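Local coordinates for B12-binding domain-containing protein (Kitasatospora setae, PDB 6WTE) that binds cobalamin and a [4Fe-4S] cluster and, as a radical SAM methylase of the TsrM type, probably transfers methyl groups by a non-radical route, at residues T405-G410 / H512-P517; G329-S334 / M375-F380; D501-I506 / L516-G521; Y355-T360 / D395-L400. All blocks are in the same frame, centred on the assembly; numbering follows the deposited sequence.

Interaction 1. Residues T405-G410 / H512-P517; sequences TGFSLG and HRVMLP
Phe407 and Leu516 lie side by side and point the same way, Leu516 CD2 coming within 3.5 Å of Phe407 CD2 at an oblique angle to the ring. They project from two neighbouring parallel segments at one end of the sheet of the radical SAM core, where the short strand 514-515 is added alongside strand 404-412. The bridges Thr405 with Val514 and Gly406 with Met515 define the register. In the usual parallel pattern, Thr405 N donates to Arg513 O and Thr405 O accepts from Met515 N at 2.9 Å. Met515 O then takes Phe407 N.

Around the Phe407 ring the partners come from different directions. CG is anti to the carbonyl carbon (chi1 -58°); Val514 CG1 lies at the ring's edge, near its plane, 4.3 Å from Phe407 CE2. Helix 387-398 supplies Val394 and Met398 against the same ring. Farther along, the side chains of Leu409 and Pro517 cross at about a right angle, with Leu409 CD1 3.9 Å from Pro517 CG.

At the other end the contact turns polar. Water 2 is 2.6 Å from Thr405 OG1 and accepts from Arg513 NH1 at 3.1 Å, bridging two side chains that do not bond directly, while Arg513 NH2 is held by Met398 O. The strand pairing ends after Met515; at Pro517 there is no N-H to continue it, and Phe407 O meets Pro517 CD at 3.2 Å.

Interaction 2. Residues G329-S334 / M375-F380; sequences GVNVGS and MVEALF
Asn331 and Glu377 meet across two parallel strands of the radical SAM core through Asn331 ND2, which gives Glu377 OE2 a weak hydrogen bond of 3.3 Å. The amide and carboxylate planes are only 13° apart, and a bend in the Glu377 chain (chi2 -102°) places CD beside the amide. The other end of that amide is less comfortable: Asn331 OD1 lies 3.0 Å from Met375 O, two acceptors facing one another, and 3.2 Å from Glu377 CG.

The backbone groups between the strands are paired regularly. Val330 O accepts from Met375 N, and Met375 O accepts from Val332 N at 2.9 Å while also receiving a CA-H...O contact from Asn331. Val332 O takes Glu377 N at 3.1 Å and, weakly, Ser334 N of its own strand, the second bond belonging to an inverse gamma turn centred on Gly333. Ser334 OG is satisfied by Thr360 OG1 of helix 357-369. On the face opposite Asn331, Val332 CG1 packs 3.7 Å from Val376 CG2, beneath that same helix.

At its nearest atoms Gly333 approaches the iron-sulfur cluster to about 7 Å, and the Asn331 side chain approaches cobalamin to about 7 Å. The three backbone bonds and the bridges Asn331-Met375 and Val332-Val376 set the register and carry the pairing; the amide N-H adds one weak bond, and Asn331 OD1 receives no donor from the two segments.

Interaction 3. Residues D501-I506 / L516-G521; sequences DLWALI and LPTVEG
Leu516 packs against the indole of Trp503, beginning at its first side-chain carbon: Leu516 CB is 3.4 Å from Trp503 NE1. CG is anti to the carbonyl carbon (chi1 -64°), and beyond it the two methyls part. Leu516 CD1 sits over one face of the indole, 3.6 Å from the centroid of the five-membered ring and 16° off its normal, a clear CH-pi contact. The same methyl also comes 3.9 Å from Ile506 CG1. Leu516 CD2 meets Leu502 CG and Ile506 CG1, both at 4.0 Å, and the side chains of Ile506 and Leu516 slide past each other in opposite directions.

The three partners lie at the C-terminal part of helix 491-503 and in the type I turn from Trp503 to Ile506. From there the chain takes up strand 514-515, which pairs with strand 404-412 of the radical SAM core's sheet, and returns across the helix end it has just left; Phe407 and Leu409 of that sheet also pack on Leu502. Trp503 is further flanked by the ring of His511 and by Met522.

One polar bond probably helps set the indole's rotation. Trp503 NE1 donates to Pro517 O at 2.8 Å with an N-H...O angle of 161°, and the acceptor lies in the ring plane. Leu502 CD2 reaches Pro517 CD, the two side chains crossing at about a right angle. At the six-membered end of the indole, Thr518 CG2 stands 3.5 Å from Trp503 CZ2.

Interaction 4. Residues Y355-T360 / D395-L400; sequences YTFEDT and DAFMAL. With EDO (1,2-ethanediol), chain M.
Phe357 and Phe397 hold their rings almost parallel, planes at 9°, yet they meet rim to rim without stacking: the centroids are 5.8 Å apart and neither ring covers the other's face. The approach is through Phe357 CE1, 3.6 Å from Phe397 CE1. The pair joins the start of helix 357-369 to the C-terminal part of helix 387-398, the two helices that precede and follow strand 373-380 in the radical SAM core.

Phe357 CG is anti to the backbone N (chi1 -172°), and its CB points toward the 395-400 segment. The ring's tip meets Leu400: the two side chains point at each other tip to tip, with Phe357 CZ 3.7 Å from Leu400 CD2. Ala396 O is equally near Phe357 CZ. Leu400's other methyl, CD1, lies 3.6 Å from Thr360 CG2, while Thr360 OG1 is engaged by Ser334 OG.

Polar bonding is instead spent at the first helix's N terminus, where Thr356 and Asp359 form a capping box. Thr356 N donates to Asp359 OD2 at 2.9 Å with an angle of 168°, and Thr356 OG1 takes Glu358 N weakly. A 1,2-ethanediol, probably from the crystallisation liquor, donates through O1 to Tyr355 O.

Between residues 355-360 and 395-400 there is no hydrogen bond, so this side-chain contact rests on the fit of rings and methyl groups, while the capping bonds probably help order the helix start from which Phe357 projects.

In the fold
Interactions 1 and 2 are buried strand pairings in one sheet, joined through strands 373-380 and 404-412, where Gly406 bonds to both Val376 and Ala378. Interaction 2 lies nearest the centre of the chain, near both cofactors. Interaction 4, though farther from the centre, is buried between its helices and reaches interaction 2 through Ser334, which bonds Tyr355 and Thr360. Interaction 3, similarly far out but only partly buried, shares Leu516 and Pro517 with interaction 1 and closes helix 491-503 over Phe407 and Leu409. The chemistry follows this layering: backbone hydrogen bonds dominate the strand contacts, one indole bond joins apolar packing in interaction 3, and interaction 4 is apolar between its segments.

Interaction 1. Residues T405-G410 / H512-P517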
loop_
_atom_site.group_PDB
_atom_site.type_symbol
_atom_site.label_atom_id
_atom_site.label_comp_id
_atom_site.label_asym_id
_atom_site.label_seq_id
_atom_site.Cartn_x
_atom_site.Cartn_y
_atom_site.Cartn_z
ATOM N N THR A 405 3.917 11.225 -16.205
ATOM C CA THR A 405 3.497 9.911 -16.676
ATOM C C THR A 405 4.478 8.889 -16.120
ATOM O O THR A 405 5.679 8.967 -16.393
ATOM C CB THR A 405 3.456 9.870 -18.204
ATOM O OG1 THR A 405 2.768 11.034 -18.664
ATOM C CG2 THR A 405 2.707 8.635 -18.690
ATOM N N GLY A 406 3.968 7.936 -15.352
ATOM C CA GLY A 406 4.794 6.944 -14.680
ATOM C C GLY A 406 4.610 5.584 -15.326
ATOM O O GLY A 406 3.481 5.173 -15.613
ATOM N N PHE A 407 5.724 4.893 -15.552
ATOM C CA PHE A 407 5.717 3.571 -16.162
ATOM C C PHE A 407 6.328 2.555 -15.207
ATOM O O PHE A 407 7.374 2.808 -14.601
ATOM C CB PHE A 407 6.492 3.568 -17.479
ATOM C CG PHE A 407 5.977 4.549 -18.488
ATOM C CD1 PHE A 407 4.897 4.230 -19.294
ATOM C CD2 PHE A 407 6.563 5.800 -18.620
ATOM C CE1 PHE A 407 4.414 5.130 -20.223
ATOM C CE2 PHE A 407 6.086 6.704 -19.547
ATOM C CZ PHE A 407 5.011 6.370 -20.354
ATOM N N SER A 408 5.669 1.408 -15.081
ATOM C CA SER A 408 6.154 0.295 -14.279
ATOM C C SER A 408 6.285 -0.944 -15.159
ATOM O O SER A 408 5.634 -1.055 -16.201
ATOM C CB SER A 408 5.213 0.012 -13.103
ATOM O OG SER A 408 5.125 1.130 -12.232
ATOM N N LEU A 409 7.126 -1.890 -14.722
ATOM C CA LEU A 409 7.448 -3.090 -15.493
ATOM C C LEU A 409 7.409 -4.323 -14.604
ATOM O O LEU A 409 8.075 -4.364 -13.563
ATOM C CB LEU A 409 8.839 -2.995 -16.129
ATOM C CG LEU A 409 9.008 -2.256 -17.449
ATOM C CD1 LEU A 409 10.489 -2.074 -17.749
ATOM C CD2 LEU A 409 8.337 -3.050 -18.549
ATOM N N GLY A 410 6.673 -5.341 -15.034
ATOM C CA GLY A 410 6.628 -6.596 -14.311
ATOM C C GLY A 410 5.667 -6.555 -13.134
ATOM O O GLY A 410 5.238 -5.498 -12.672
ATOM N N HIS A 512 11.787 15.051 -18.635
ATOM C CA HIS A 512 11.405 15.875 -17.496
ATOM C C HIS A 512 10.026 15.503 -16.967
ATOM O O HIS A 512 9.743 15.716 -15.784
ATOM C CB HIS A 512 11.433 17.348 -17.897
ATOM C CG HIS A 512 10.383 17.708 -18.896
ATOM N ND1 HIS A 512 9.349 18.575 -18.612
ATOM C CD2 HIS A 512 10.178 17.282 -20.166
ATOM C CE1 HIS A 512 8.574 18.696 -19.676
ATOM N NE2 HIS A 512 9.051 17.917 -20.629
ATOM N N ARG A 513 9.153 14.946 -17.813
ATOM C CA ARG A 513 7.774 14.697 -17.409
ATOM C C ARG A 513 7.432 13.214 -17.312
ATOM O O ARG A 513 6.249 12.866 -17.267
ATOM C CB ARG A 513 6.794 15.403 -18.353
ATOM C CG ARG A 513 6.760 14.908 -19.804
ATOM C CD ARG A 513 5.705 15.706 -20.590
ATOM N NE ARG A 513 5.581 15.334 -22.000
ATOM C CZ ARG A 513 4.641 14.526 -22.487
ATOM N NH1 ARG A 513 3.737 13.983 -21.680
ATOM N NH2 ARG A 513 4.608 14.256 -23.784
ATOM N N VAL A 514 8.433 12.333 -17.262
ATOM C CA VAL A 514 8.178 10.904 -17.133
ATOM C C VAL A 514 8.948 10.348 -15.948
ATOM O O VAL A 514 10.035 10.824 -15.602
ATOM C CB VAL A 514 8.553 10.111 -18.401
ATOM C CG1 VAL A 514 7.831 10.663 -19.607
ATOM C CG2 VAL A 514 10.055 10.114 -18.618
ATOM N N MET A 515 8.372 9.317 -15.338
ATOM C CA MET A 515 9.029 8.508 -14.321
ATOM C C MET A 515 9.136 7.091 -14.857
ATOM O O MET A 515 8.116 6.446 -15.109
ATOM C CB MET A 515 8.243 8.533 -13.016
ATOM C CG MET A 515 8.345 9.850 -12.270
ATOM S SD MET A 515 7.549 9.695 -10.665
ATOM C CE MET A 515 7.899 11.287 -9.929
ATOM N N LEU A 516 10.366 6.611 -15.018
ATOM C CA LEU A 516 10.658 5.297 -15.564
ATOM C C LEU A 516 11.371 4.454 -14.520
ATOM O O LEU A 516 12.044 4.993 -13.636
ATOM C CB LEU A 516 11.551 5.411 -16.804
ATOM C CG LEU A 516 10.958 6.141 -18.005
ATOM C CD1 LEU A 516 12.063 6.611 -18.929
ATOM C CD2 LEU A 516 10.042 5.193 -18.731
ATOM N N PRO A 517 11.249 3.135 -14.594
ATOM C CA PRO A 517 12.046 2.286 -13.710
ATOM C C PRO A 517 13.513 2.390 -14.082
ATOM O O PRO A 517 13.871 2.596 -15.245
ATOM C CB PRO A 517 11.499 0.880 -13.974
ATOM C CG PRO A 517 10.924 0.948 -15.336
ATOM C CD PRO A 517 10.405 2.346 -15.510
HETATM O O HOH W 1 1.328 12.238 -20.584
HETATM O O HOH W 2 3.865 13.444 -18.640
#

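Interaction 2. Residues G329-S334 / M375-F380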
loop_
_atom_site.group_PDB
_atom_site.type_symbol
_atom_site.label_atom_id
_atom_site.label_comp_id
_atom_site.label_asym_id
_atom_site.label_seq_id
_atom_site.Cartn_x
_atom_site.Cartn_y
_atom_site.Cartn_z
ATOM N N GLY A 329 -3.846 17.618 -6.977
ATOM C CA GLY A 329 -3.347 16.600 -7.882
ATOM C C GLY A 329 -4.192 15.352 -7.861
ATOM O O GLY A 329 -4.744 14.968 -6.823
ATOM N N VAL A 330 -4.280 14.704 -9.023
ATOM C CA VAL A 330 -4.947 13.417 -9.187
ATOM C C VAL A 330 -3.955 12.449 -9.811
ATOM O O VAL A 330 -3.346 12.750 -10.845
ATOM C CB VAL A 330 -6.214 13.530 -10.060
ATOM C CG1 VAL A 330 -6.797 12.142 -10.358
ATOM C CG2 VAL A 330 -7.252 14.414 -9.378
ATOM N N ASN A 331 -3.790 11.298 -9.176
ATOM C CA ASN A 331 -3.013 10.187 -9.701
ATOM C C ASN A 331 -4.007 9.128 -10.158
ATOM O O ASN A 331 -4.891 8.740 -9.387
ATOM C CB ASN A 331 -2.071 9.639 -8.620
ATOM C CG ASN A 331 -0.962 8.769 -9.186
ATOM O OD1 ASN A 331 -1.060 8.253 -10.296
ATOM N ND2 ASN A 331 0.101 8.602 -8.414
ATOM N N VAL A 332 -3.903 8.697 -11.416
ATOM C CA VAL A 332 -4.873 7.771 -11.994
ATOM C C VAL A 332 -4.169 6.494 -12.448
ATOM O O VAL A 332 -3.169 6.546 -13.178
ATOM C CB VAL A 332 -5.662 8.405 -13.156
ATOM C CG1 VAL A 332 -4.730 8.895 -14.256
ATOM C CG2 VAL A 332 -6.656 7.380 -13.702
ATOM N N GLY A 333 -4.700 5.349 -12.016
ATOM C CA GLY A 333 -4.202 4.051 -12.444
ATOM C C GLY A 333 -4.822 3.592 -13.751
ATOM O O GLY A 333 -5.559 2.601 -13.795
ATOM N N SER A 334 -4.540 4.325 -14.827
ATOM C CA SER A 334 -5.063 3.948 -16.137
ATOM C C SER A 334 -4.486 2.612 -16.592
ATOM O O SER A 334 -5.185 1.805 -17.216
ATOM C CB SER A 334 -4.756 5.050 -17.150
ATOM O OG SER A 334 -5.203 6.313 -16.678
ATOM N N MET A 375 -1.030 12.752 -12.583
ATOM C CA MET A 375 -0.044 11.708 -12.813
ATOM C C MET A 375 -0.757 10.478 -13.352
ATOM O O MET A 375 -1.623 9.915 -12.674
ATOM C CB MET A 375 0.718 11.358 -11.541
ATOM C CG MET A 375 1.667 10.220 -11.772
ATOM S SD MET A 375 3.045 10.287 -10.649
ATOM C CE MET A 375 3.905 8.785 -11.122
ATOM N N VAL A 376 -0.398 10.067 -14.566
ATOM C CA VAL A 376 -0.986 8.895 -15.211
ATOM C C VAL A 376 0.007 7.745 -15.133
ATOM O O VAL A 376 1.171 7.894 -15.527
ATOM C CB VAL A 376 -1.367 9.197 -16.670
ATOM C CG1 VAL A 376 -1.923 7.946 -17.351
ATOM C CG2 VAL A 376 -2.377 10.327 -16.726
ATOM N N GLU A 377 -0.460 6.588 -14.662
ATOM C CA GLU A 377 0.385 5.424 -14.434
ATOM C C GLU A 377 0.088 4.334 -15.457
ATOM O O GLU A 377 -1.073 4.087 -15.793
ATOM C CB GLU A 377 0.178 4.863 -13.027
ATOM C CG GLU A 377 0.333 5.897 -11.935
ATOM C CD GLU A 377 1.669 5.811 -11.240
ATOM O OE1 GLU A 377 2.642 5.323 -11.863
ATOM O OE2 GLU A 377 1.745 6.234 -10.069
ATOM N N ALA A 378 1.147 3.703 -15.960
ATOM C CA ALA A 378 1.049 2.542 -16.832
ATOM C C ALA A 378 1.840 1.382 -16.241
ATOM O O ALA A 378 2.866 1.579 -15.584
ATOM C CB ALA A 378 1.575 2.858 -18.235
ATOM N N LEU A 379 1.352 0.164 -16.469
ATOM C CA LEU A 379 2.045 -1.047 -16.036
ATOM C C LEU A 379 2.238 -1.946 -17.246
ATOM O O LEU A 379 1.265 -2.301 -17.917
ATOM C CB LEU A 379 1.268 -1.775 -14.936
ATOM C CG LEU A 379 1.828 -3.140 -14.530
ATOM C CD1 LEU A 379 3.277 -3.046 -14.057
ATOM C CD2 LEU A 379 0.942 -3.772 -13.459
ATOM N N PHE A 380 3.488 -2.297 -17.537
ATOM C CA PHE A 380 3.815 -3.106 -18.699
ATOM C C PHE A 380 4.278 -4.490 -18.272
ATOM O O PHE A 380 4.922 -4.650 -17.236
ATOM C CB PHE A 380 4.905 -2.441 -19.543
ATOM C CG PHE A 380 4.470 -1.153 -20.175
ATOM C CD1 PHE A 380 3.231 -1.058 -20.796
ATOM C CD2 PHE A 380 5.285 -0.031 -20.134
ATOM C CE1 PHE A 380 2.821 0.127 -21.375
ATOM C CE2 PHE A 380 4.885 1.156 -20.716
ATOM C CZ PHE A 380 3.650 1.239 -21.332
#

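Interaction 3. Residues D501-I506 / L516-G521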
loop_
_atom_site.group_PDB
_atom_site.type_symbol
_atom_site.label_atom_id
_atom_site.label_comp_id
_atom_site.label_asym_id
_atom_site.label_seq_id
_atom_site.Cartn_x
_atom_site.Cartn_y
_atom_site.Cartn_z
ATOM N N ASP A 501 15.018 -1.317 -22.708
ATOM C CA ASP A 501 14.125 -1.286 -23.865
ATOM C C ASP A 501 13.029 -0.245 -23.689
ATOM O O ASP A 501 12.647 0.434 -24.646
ATOM C CB ASP A 501 13.491 -2.661 -24.092
ATOM C CG ASP A 501 14.488 -3.709 -24.545
ATOM O OD1 ASP A 501 15.505 -3.342 -25.164
ATOM O OD2 ASP A 501 14.237 -4.907 -24.288
ATOM N N LEU A 502 12.492 -0.126 -22.475
ATOM C CA LEU A 502 11.436 0.850 -22.232
ATOM C C LEU A 502 11.975 2.274 -22.314
ATOM O O LEU A 502 11.336 3.147 -22.914
ATOM C CB LEU A 502 10.783 0.583 -20.875
ATOM C CG LEU A 502 9.712 1.568 -20.404
ATOM C CD1 LEU A 502 8.552 1.624 -21.386
ATOM C CD2 LEU A 502 9.217 1.194 -19.024
ATOM N N TRP A 503 13.157 2.523 -21.739
ATOM C CA TRP A 503 13.757 3.855 -21.818
ATOM C C TRP A 503 13.942 4.310 -23.256
ATOM O O TRP A 503 13.801 5.499 -23.562
ATOM C CB TRP A 503 15.104 3.880 -21.104
ATOM C CG TRP A 503 15.019 4.233 -19.674
ATOM C CD1 TRP A 503 14.585 3.441 -18.657
ATOM C CD2 TRP A 503 15.376 5.490 -19.086
ATOM N NE1 TRP A 503 14.658 4.123 -17.466
ATOM C CE2 TRP A 503 15.135 5.386 -17.704
ATOM C CE3 TRP A 503 15.875 6.693 -19.598
ATOM C CZ2 TRP A 503 15.379 6.438 -16.822
ATOM C CZ3 TRP A 503 16.117 7.737 -18.721
ATOM C CH2 TRP A 503 15.868 7.602 -17.349
ATOM N N ALA A 504 14.276 3.384 -24.153
ATOM C CA ALA A 504 14.513 3.749 -25.544
ATOM C C ALA A 504 13.261 4.249 -26.247
ATOM O O ALA A 504 13.371 4.825 -27.336
ATOM C CB ALA A 504 15.090 2.556 -26.306
ATOM N N LEU A 505 12.080 4.037 -25.669
ATOM C CA LEU A 505 10.845 4.500 -26.287
ATOM C C LEU A 505 10.515 5.954 -25.970
ATOM O O LEU A 505 9.639 6.528 -26.626
ATOM C CB LEU A 505 9.678 3.613 -25.856
ATOM C CG LEU A 505 9.793 2.152 -26.285
ATOM C CD1 LEU A 505 8.608 1.366 -25.761
ATOM C CD2 LEU A 505 9.895 2.047 -27.802
ATOM N N ILE A 506 11.180 6.566 -24.995
ATOM C CA ILE A 506 10.841 7.914 -24.554
ATOM C C ILE A 506 11.728 8.913 -25.279
ATOM O O ILE A 506 12.958 8.783 -25.279
ATOM C CB ILE A 506 10.982 8.053 -23.030
ATOM C CG1 ILE A 506 10.123 7.001 -22.328
ATOM C CG2 ILE A 506 10.610 9.462 -22.586
ATOM C CD1 ILE A 506 8.644 7.109 -22.648
ATOM N N LEU A 516 10.366 6.611 -15.018
ATOM C CA LEU A 516 10.658 5.297 -15.564
ATOM C C LEU A 516 11.371 4.454 -14.520
ATOM O O LEU A 516 12.044 4.993 -13.636
ATOM C CB LEU A 516 11.551 5.411 -16.804
ATOM C CG LEU A 516 10.958 6.141 -18.005
ATOM C CD1 LEU A 516 12.063 6.611 -18.929
ATOM C CD2 LEU A 516 10.042 5.193 -18.731
ATOM N N PRO A 517 11.249 3.135 -14.594
ATOM C CA PRO A 517 12.046 2.286 -13.710
ATOM C C PRO A 517 13.513 2.390 -14.082
ATOM O O PRO A 517 13.871 2.596 -15.245
ATOM C CB PRO A 517 11.499 0.880 -13.974
ATOM C CG PRO A 517 10.924 0.948 -15.336
ATOM C CD PRO A 517 10.405 2.346 -15.510
ATOM N N THR A 518 14.367 2.267 -13.074
ATOM C CA THR A 518 15.804 2.310 -13.292
ATOM C C THR A 518 16.464 1.214 -12.476
ATOM O O THR A 518 15.931 0.763 -11.462
ATOM C CB THR A 518 16.411 3.659 -12.884
ATOM O OG1 THR A 518 16.034 3.954 -11.533
ATOM C CG2 THR A 518 15.928 4.767 -13.794
ATOM N N VAL A 519 17.640 0.799 -12.939
ATOM C CA VAL A 519 18.531 -0.077 -12.188
ATOM C C VAL A 519 19.869 0.642 -12.101
ATOM O O VAL A 519 20.032 1.727 -12.674
ATOM C CB VAL A 519 18.668 -1.464 -12.845
ATOM C CG1 VAL A 519 17.331 -2.184 -12.833
ATOM C CG2 VAL A 519 19.192 -1.333 -14.265
ATOM N N GLU A 520 20.828 0.053 -11.387
ATOM C CA GLU A 520 22.147 0.660 -11.225
ATOM C C GLU A 520 22.769 1.005 -12.574
ATOM O O GLU A 520 22.770 0.192 -13.502
ATOM C CB GLU A 520 23.074 -0.287 -10.455
ATOM C CG GLU A 520 22.765 -0.405 -8.965
ATOM C CD GLU A 520 21.518 -1.227 -8.670
ATOM O OE1 GLU A 520 20.946 -1.832 -9.608
ATOM O OE2 GLU A 520 21.106 -1.265 -7.491
ATOM N N GLY A 521 23.311 2.218 -12.669
ATOM C CA GLY A 521 23.933 2.710 -13.872
ATOM C C GLY A 521 23.051 3.608 -14.715
ATOM O O GLY A 521 23.569 4.327 -15.573
#

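Interaction 4. Residues Y355-T360 / D395-L400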
loop_
_atom_site.group_PDB
_atom_site.type_symbol
_atom_site.label_atom_id
_atom_site.label_comp_id
_atom_site.label_asym_id
_atom_site.label_seq_id
_atom_site.Cartn_x
_atom_site.Cartn_y
_atom_site.Cartn_z
ATOM N N TYR A 355 -13.734 0.826 -17.758
ATOM C CA TYR A 355 -13.390 2.113 -18.345
ATOM C C TYR A 355 -12.817 1.910 -19.739
ATOM O O TYR A 355 -12.511 0.791 -20.166
ATOM C CB TYR A 355 -12.415 2.915 -17.468
ATOM C CG TYR A 355 -11.075 2.263 -17.187
ATOM C CD1 TYR A 355 -10.030 2.341 -18.097
ATOM C CD2 TYR A 355 -10.846 1.605 -15.986
ATOM C CE1 TYR A 355 -8.799 1.762 -17.827
ATOM C CE2 TYR A 355 -9.623 1.024 -15.708
ATOM C CZ TYR A 355 -8.604 1.101 -16.631
ATOM O OH TYR A 355 -7.385 0.527 -16.343
ATOM N N THR A 356 -12.717 3.025 -20.453
ATOM C CA THR A 356 -12.059 3.110 -21.742
ATOM C C THR A 356 -11.007 4.200 -21.663
ATOM O O THR A 356 -10.914 4.935 -20.675
ATOM C CB THR A 356 -13.046 3.441 -22.865
ATOM O OG1 THR A 356 -13.513 4.783 -22.681
ATOM C CG2 THR A 356 -14.226 2.492 -22.828
ATOM N N PHE A 357 -10.226 4.340 -22.732
ATOM C CA PHE A 357 -9.228 5.399 -22.714
ATOM C C PHE A 357 -9.874 6.781 -22.682
ATOM O O PHE A 357 -9.269 7.727 -22.164
ATOM C CB PHE A 357 -8.290 5.271 -23.911
ATOM C CG PHE A 357 -7.122 6.211 -23.854
ATOM C CD1 PHE A 357 -6.202 6.122 -22.822
ATOM C CD2 PHE A 357 -6.948 7.184 -24.821
ATOM C CE1 PHE A 357 -5.122 6.986 -22.759
ATOM C CE2 PHE A 357 -5.872 8.055 -24.764
ATOM C CZ PHE A 357 -4.959 7.953 -23.731
ATOM N N GLU A 358 -11.105 6.916 -23.188
ATOM C CA GLU A 358 -11.780 8.213 -23.129
ATOM C C GLU A 358 -11.925 8.700 -21.700
ATOM O O GLU A 358 -11.922 9.910 -21.458
ATOM C CB GLU A 358 -13.167 8.145 -23.778
ATOM C CG GLU A 358 -13.194 7.813 -25.250
ATOM C CD GLU A 358 -13.830 6.453 -25.526
ATOM O OE1 GLU A 358 -13.172 5.608 -26.169
ATOM O OE2 GLU A 358 -14.983 6.225 -25.096
ATOM N N ASP A 359 -12.066 7.773 -20.744
ATOM C CA ASP A 359 -12.218 8.158 -19.346
ATOM C C ASP A 359 -10.945 8.799 -18.810
ATOM O O ASP A 359 -11.012 9.762 -18.040
ATOM C CB ASP A 359 -12.614 6.944 -18.503
ATOM C CG ASP A 359 -13.983 6.407 -18.870
ATOM O OD1 ASP A 359 -14.944 7.198 -18.932
ATOM O OD2 ASP A 359 -14.104 5.196 -19.123
ATOM N N THR A 360 -9.777 8.274 -19.196
ATOM C CA THR A 360 -8.525 8.911 -18.801
ATOM C C THR A 360 -8.349 10.252 -19.509
ATOM O O THR A 360 -7.889 11.228 -18.904
ATOM C CB THR A 360 -7.342 7.980 -19.089
ATOM O OG1 THR A 360 -7.383 6.853 -18.195
ATOM C CG2 THR A 360 -6.016 8.706 -18.895
ATOM N N ASP A 395 2.819 5.800 -26.631
ATOM C CA ASP A 395 2.442 6.883 -27.537
ATOM C C ASP A 395 1.134 7.536 -27.116
ATOM O O ASP A 395 1.017 8.768 -27.112
ATOM C CB ASP A 395 2.334 6.357 -28.969
ATOM C CG ASP A 395 3.687 6.063 -29.585
ATOM O OD1 ASP A 395 4.708 6.488 -29.009
ATOM O OD2 ASP A 395 3.728 5.409 -30.643
ATOM N N ALA A 396 0.134 6.727 -26.766
ATOM C CA ALA A 396 -1.163 7.284 -26.400
ATOM C C ALA A 396 -1.105 8.000 -25.055
ATOM O O ALA A 396 -1.656 9.096 -24.906
ATOM C CB ALA A 396 -2.214 6.182 -26.373
ATOM N N PHE A 397 -0.446 7.394 -24.060
ATOM C CA PHE A 397 -0.351 8.025 -22.745
ATOM C C PHE A 397 0.451 9.324 -22.801
ATOM O O PHE A 397 0.058 10.329 -22.201
ATOM C CB PHE A 397 0.276 7.065 -21.727
ATOM C CG PHE A 397 -0.689 6.089 -21.132
ATOM C CD1 PHE A 397 -1.847 5.722 -21.800
ATOM C CD2 PHE A 397 -0.442 5.536 -19.879
ATOM C CE1 PHE A 397 -2.732 4.802 -21.233
ATOM C CE2 PHE A 397 -1.325 4.620 -19.313
ATOM C CZ PHE A 397 -2.472 4.262 -19.992
ATOM N N MET A 398 1.586 9.319 -23.506
ATOM C CA MET A 398 2.421 10.513 -23.556
ATOM C C MET A 398 1.699 11.678 -24.224
ATOM O O MET A 398 1.930 12.838 -23.864
ATOM C CB MET A 398 3.735 10.203 -24.278
ATOM C CG MET A 398 4.666 9.299 -23.483
ATOM S SD MET A 398 5.191 10.067 -21.934
ATOM C CE MET A 398 6.134 11.434 -22.603
ATOM N N ALA A 399 0.806 11.390 -25.174
ATOM C CA ALA A 399 0.062 12.448 -25.850
ATOM C C ALA A 399 -0.977 13.106 -24.951
ATOM O O ALA A 399 -1.508 14.159 -25.320
ATOM C CB ALA A 399 -0.609 11.893 -27.112
ATOM N N LEU A 400 -1.279 12.515 -23.789
ATOM C CA LEU A 400 -2.191 13.148 -22.835
ATOM C C LEU A 400 -1.631 14.452 -22.285
ATOM O O LEU A 400 -2.396 15.314 -21.843
ATOM C CB LEU A 400 -2.480 12.200 -21.672
ATOM C CG LEU A 400 -3.294 10.939 -21.939
ATOM C CD1 LEU A 400 -3.183 10.025 -20.733
ATOM C CD2 LEU A 400 -4.746 11.307 -22.195
HETATM C C1 EDO M . -15.889 -0.396 -21.171
HETATM O O1 EDO M . -14.787 -1.128 -20.619
HETATM C C2 EDO M . -16.305 0.718 -20.218
HETATM O O2 EDO M . -17.162 0.185 -19.202
#